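PDB 5XLL: Serine/threonine-protein kinase PknI from Mycobacterium tuberculosis, which slows mycobacterial growth within the infected host as a membrane-spanning serine/threonine kinase and boosts the peroxidase activity of Rv2159c during oxidative stress. Local coordinates for residues B[86-91]-B[100-105]. Numbering follows the deposited sequence.
Sequences VQFPCV and QATTQL
Val86 and Thr102 pair through two backbone bonds: Val86 N donates a hydrogen bond to Thr102 O (2.7 Å), and Thr102 N donates one to Val86 O. The Thr102 hydroxyl, set between its own backbone N and carbonyl carbon (chi1 69°), also donates to Val86 O, though the very short 2.5 Å from OG1 to that oxygen is doubtful. The same torsion sends Thr102 CG2 toward Phe88, 3.8 Å from CB and oblique to the ring, so threonine serves a polar and an apolar neighbour. Gln104, its chain extended, crosses Val86 at about a right angle, CD 3.8 Å from CG2, and holds NE2 loosely over one face of the Phe88 ring. Strands 78-91 and 97-110 form an antiparallel beta hairpin in the extracellular sensor domain. Phe88 and Gln100 make its next hydrogen-bonded pair, on the same face as Val86 and Thr102. Cys90 SG packs 3.7 Å from Gln100 CD; its disulfide to Cys129 and the bond from Gln100 NE2 to Gln131 tie the hairpin to the loop after strand 116-124. On the opposite face, with Ala101, bent Gln87 ends with NE2 3.5 Å from Ala101 CB, a small methyl that lets the amide come close, while Gln87 OE1 hydrogen-bonds Thr99 OG1.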
ATOM      1  N   VAL B  86       5.365 -14.610   3.560  1.00 66.92           N
ATOM      2  CA  VAL B  86       4.935 -15.882   3.000  1.00 68.64           C
ATOM      3  C   VAL B  86       5.874 -16.298   1.871  1.00 73.68           C
ATOM      4  O   VAL B  86       6.188 -15.499   0.974  1.00 68.90           O
ATOM      5  CB  VAL B  86       3.504 -15.777   2.434  1.00 66.41           C
ATOM      6  CG1 VAL B  86       3.010 -17.132   1.987  1.00 66.40           C
ATOM      7  CG2 VAL B  86       2.568 -15.170   3.464  1.00 65.54           C
ATOM      8  N   GLN B  87       6.340 -17.541   1.928  1.00 78.29           N
ATOM      9  CA  GLN B  87       7.058 -18.122   0.805  1.00 78.63           C
ATOM     10  C   GLN B  87       6.026 -18.567  -0.214  1.00 82.74           C
ATOM     11  O   GLN B  87       4.939 -19.034   0.151  1.00 81.08           O
ATOM     12  CB  GLN B  87       7.920 -19.308   1.249  1.00 84.91           C
ATOM     13  CG  GLN B  87       9.250 -18.897   1.867  1.00 84.14           C
ATOM     14  CD  GLN B  87      10.193 -18.270   0.850  1.00 82.93           C
ATOM     15  OE1 GLN B  87      10.306 -18.749  -0.284  1.00 82.72           O
ATOM     16  NE2 GLN B  87      10.877 -17.198   1.252  1.00 77.56           N
ATOM     17  N   PHE B  88       6.368 -18.404  -1.491  1.00104.63           N
ATOM     18  CA  PHE B  88       5.451 -18.703  -2.586  1.00101.92           C
ATOM     19  C   PHE B  88       6.214 -19.467  -3.642  1.00101.55           C
ATOM     20  O   PHE B  88       7.245 -18.989  -4.140  1.00 99.45           O
ATOM     21  CB  PHE B  88       4.931 -17.407  -3.209  1.00 98.43           C
ATOM     22  CG  PHE B  88       3.452 -17.396  -3.459  1.00105.47           C
ATOM     23  CD1 PHE B  88       2.661 -18.484  -3.101  1.00111.78           C
ATOM     24  CD2 PHE B  88       2.845 -16.288  -4.053  1.00106.52           C
ATOM     25  CE1 PHE B  88       1.286 -18.469  -3.326  1.00118.36           C
ATOM     26  CE2 PHE B  88       1.472 -16.259  -4.280  1.00111.63           C
ATOM     27  CZ  PHE B  88       0.689 -17.355  -3.918  1.00117.15           C
ATOM     28  N   PRO B  89       5.723 -20.653  -4.000  1.00 85.14           N
ATOM     29  CA  PRO B  89       6.380 -21.322  -5.123  1.00 86.55           C
ATOM     30  C   PRO B  89       6.127 -20.526  -6.406  1.00 78.51           C
ATOM     31  O   PRO B  89       5.216 -19.675  -6.448  1.00 71.24           O
ATOM     32  CB  PRO B  89       5.690 -22.694  -5.167  1.00 86.94           C
ATOM     33  CG  PRO B  89       4.329 -22.446  -4.583  1.00 88.26           C
ATOM     34  CD  PRO B  89       4.542 -21.392  -3.515  1.00 91.98           C
ATOM     35  N   CYS B  90       6.951 -20.794  -7.420  1.00 66.68           N
ATOM     36  CA  CYS B  90       6.918 -20.061  -8.683  1.00 66.00           C
ATOM     37  C   CYS B  90       7.825 -20.723  -9.710  1.00 67.76           C
ATOM     38  O   CYS B  90       8.661 -21.573  -9.371  1.00 69.30           O
ATOM     39  CB  CYS B  90       7.376 -18.616  -8.464  1.00 60.18           C
ATOM     40  SG  CYS B  90       8.983 -18.462  -7.625  1.00 58.77           S
ATOM     41  N   VAL B  91       7.662 -20.322 -10.966  1.00 60.67           N
ATOM     42  CA  VAL B  91       8.540 -20.773 -12.036  1.00 61.41           C
ATOM     43  C   VAL B  91       9.265 -19.566 -12.623  1.00 58.20           C
ATOM     44  O   VAL B  91       8.632 -18.560 -12.958  1.00 57.97           O
ATOM     45  CB  VAL B  91       7.744 -21.545 -13.122  1.00 65.80           C
ATOM     46  CG1 VAL B  91       8.561 -21.718 -14.394  1.00 57.03           C
ATOM     47  CG2 VAL B  91       7.304 -22.913 -12.580  1.00 69.00           C
ATOM     48  N   GLN B 100       9.626 -17.922  -4.009  1.00 62.71           N
ATOM     49  CA  GLN B 100      10.026 -16.539  -3.801  1.00 55.28           C
ATOM     50  C   GLN B 100       9.430 -15.999  -2.515  1.00 57.73           C
ATOM     51  O   GLN B 100       8.338 -16.395  -2.110  1.00 60.32           O
ATOM     52  CB  GLN B 100       9.617 -15.659  -4.993  1.00 49.11           C
ATOM     53  CG  GLN B 100       8.107 -15.654  -5.296  1.00 52.28           C
ATOM     54  CD  GLN B 100       7.779 -15.053  -6.661  1.00 49.30           C
ATOM     55  OE1 GLN B 100       8.664 -14.551  -7.353  1.00 46.20           O
ATOM     56  NE2 GLN B 100       6.510 -15.118  -7.053  1.00 40.68           N
ATOM     57  N   ALA B 101      10.162 -15.093  -1.872  1.00 65.27           N
ATOM     58  CA  ALA B 101       9.731 -14.498  -0.615  1.00 66.73           C
ATOM     59  C   ALA B 101       8.722 -13.402  -0.903  1.00 57.45           C
ATOM     60  O   ALA B 101       9.016 -12.473  -1.666  1.00 49.10           O
ATOM     61  CB  ALA B 101      10.926 -13.923   0.146  1.00 63.02           C
ATOM     62  N   THR B 102       7.549 -13.513  -0.278  1.00 52.04           N
ATOM     63  CA  THR B 102       6.477 -12.534  -0.438  1.00 48.76           C
ATOM     64  C   THR B 102       5.989 -11.957   0.885  1.00 46.08           C
ATOM     65  O   THR B 102       6.002 -12.629   1.913  1.00 52.94           O
ATOM     66  CB  THR B 102       5.248 -13.134  -1.168  1.00 47.82           C
ATOM     67  OG1 THR B 102       4.598 -14.094  -0.321  1.00 53.00           O
ATOM     68  CG2 THR B 102       5.673 -13.798  -2.452  1.00 48.14           C
ATOM     69  N   THR B 103       5.550 -10.708   0.853  1.00 55.29           N
ATOM     70  CA  THR B 103       4.849 -10.125   1.984  1.00 55.70           C
ATOM     71  C   THR B 103       3.376  -9.960   1.574  1.00 58.30           C
ATOM     72  O   THR B 103       3.099  -9.482   0.461  1.00 49.42           O
ATOM     73  CB  THR B 103       5.488  -8.786   2.371  1.00 54.92           C
ATOM     74  OG1 THR B 103       6.525  -9.023   3.336  1.00 67.26           O
ATOM     75  CG2 THR B 103       4.474  -7.837   2.954  1.00 59.12           C
ATOM     76  N   GLN B 104       2.445 -10.395   2.432  1.00 60.19           N
ATOM     77  CA  GLN B 104       1.006 -10.240   2.161  1.00 55.52           C
ATOM     78  C   GLN B 104       0.245  -9.578   3.287  1.00 53.89           C
ATOM     79  O   GLN B 104       0.450  -9.905   4.451  1.00 57.62           O
ATOM     80  CB  GLN B 104       0.347 -11.591   1.911  1.00 55.49           C
ATOM     81  CG  GLN B 104       1.063 -12.446   0.906  1.00 59.72           C
ATOM     82  CD  GLN B 104       0.376 -13.779   0.724  1.00 65.24           C
ATOM     83  OE1 GLN B 104      -0.652 -14.050   1.364  1.00 67.19           O
ATOM     84  NE2 GLN B 104       0.933 -14.623  -0.152  1.00 64.40           N
ATOM     85  N   LEU B 105      -0.663  -8.675   2.934  1.00 49.18           N
ATOM     86  CA  LEU B 105      -1.601  -8.109   3.897  1.00 47.04           C
ATOM     87  C   LEU B 105      -2.953  -7.855   3.243  1.00 48.95           C
ATOM     88  O   LEU B 105      -3.095  -7.988   2.017  1.00 44.98           O
ATOM     89  CB  LEU B 105      -1.070  -6.811   4.494  1.00 54.15           C
ATOM     90  CG  LEU B 105      -0.631  -5.685   3.548  1.00 54.13           C
ATOM     91  CD1 LEU B 105      -1.793  -5.008   2.824  1.00 51.69           C
ATOM     92  CD2 LEU B 105       0.194  -4.644   4.329  1.00 57.30           C
TER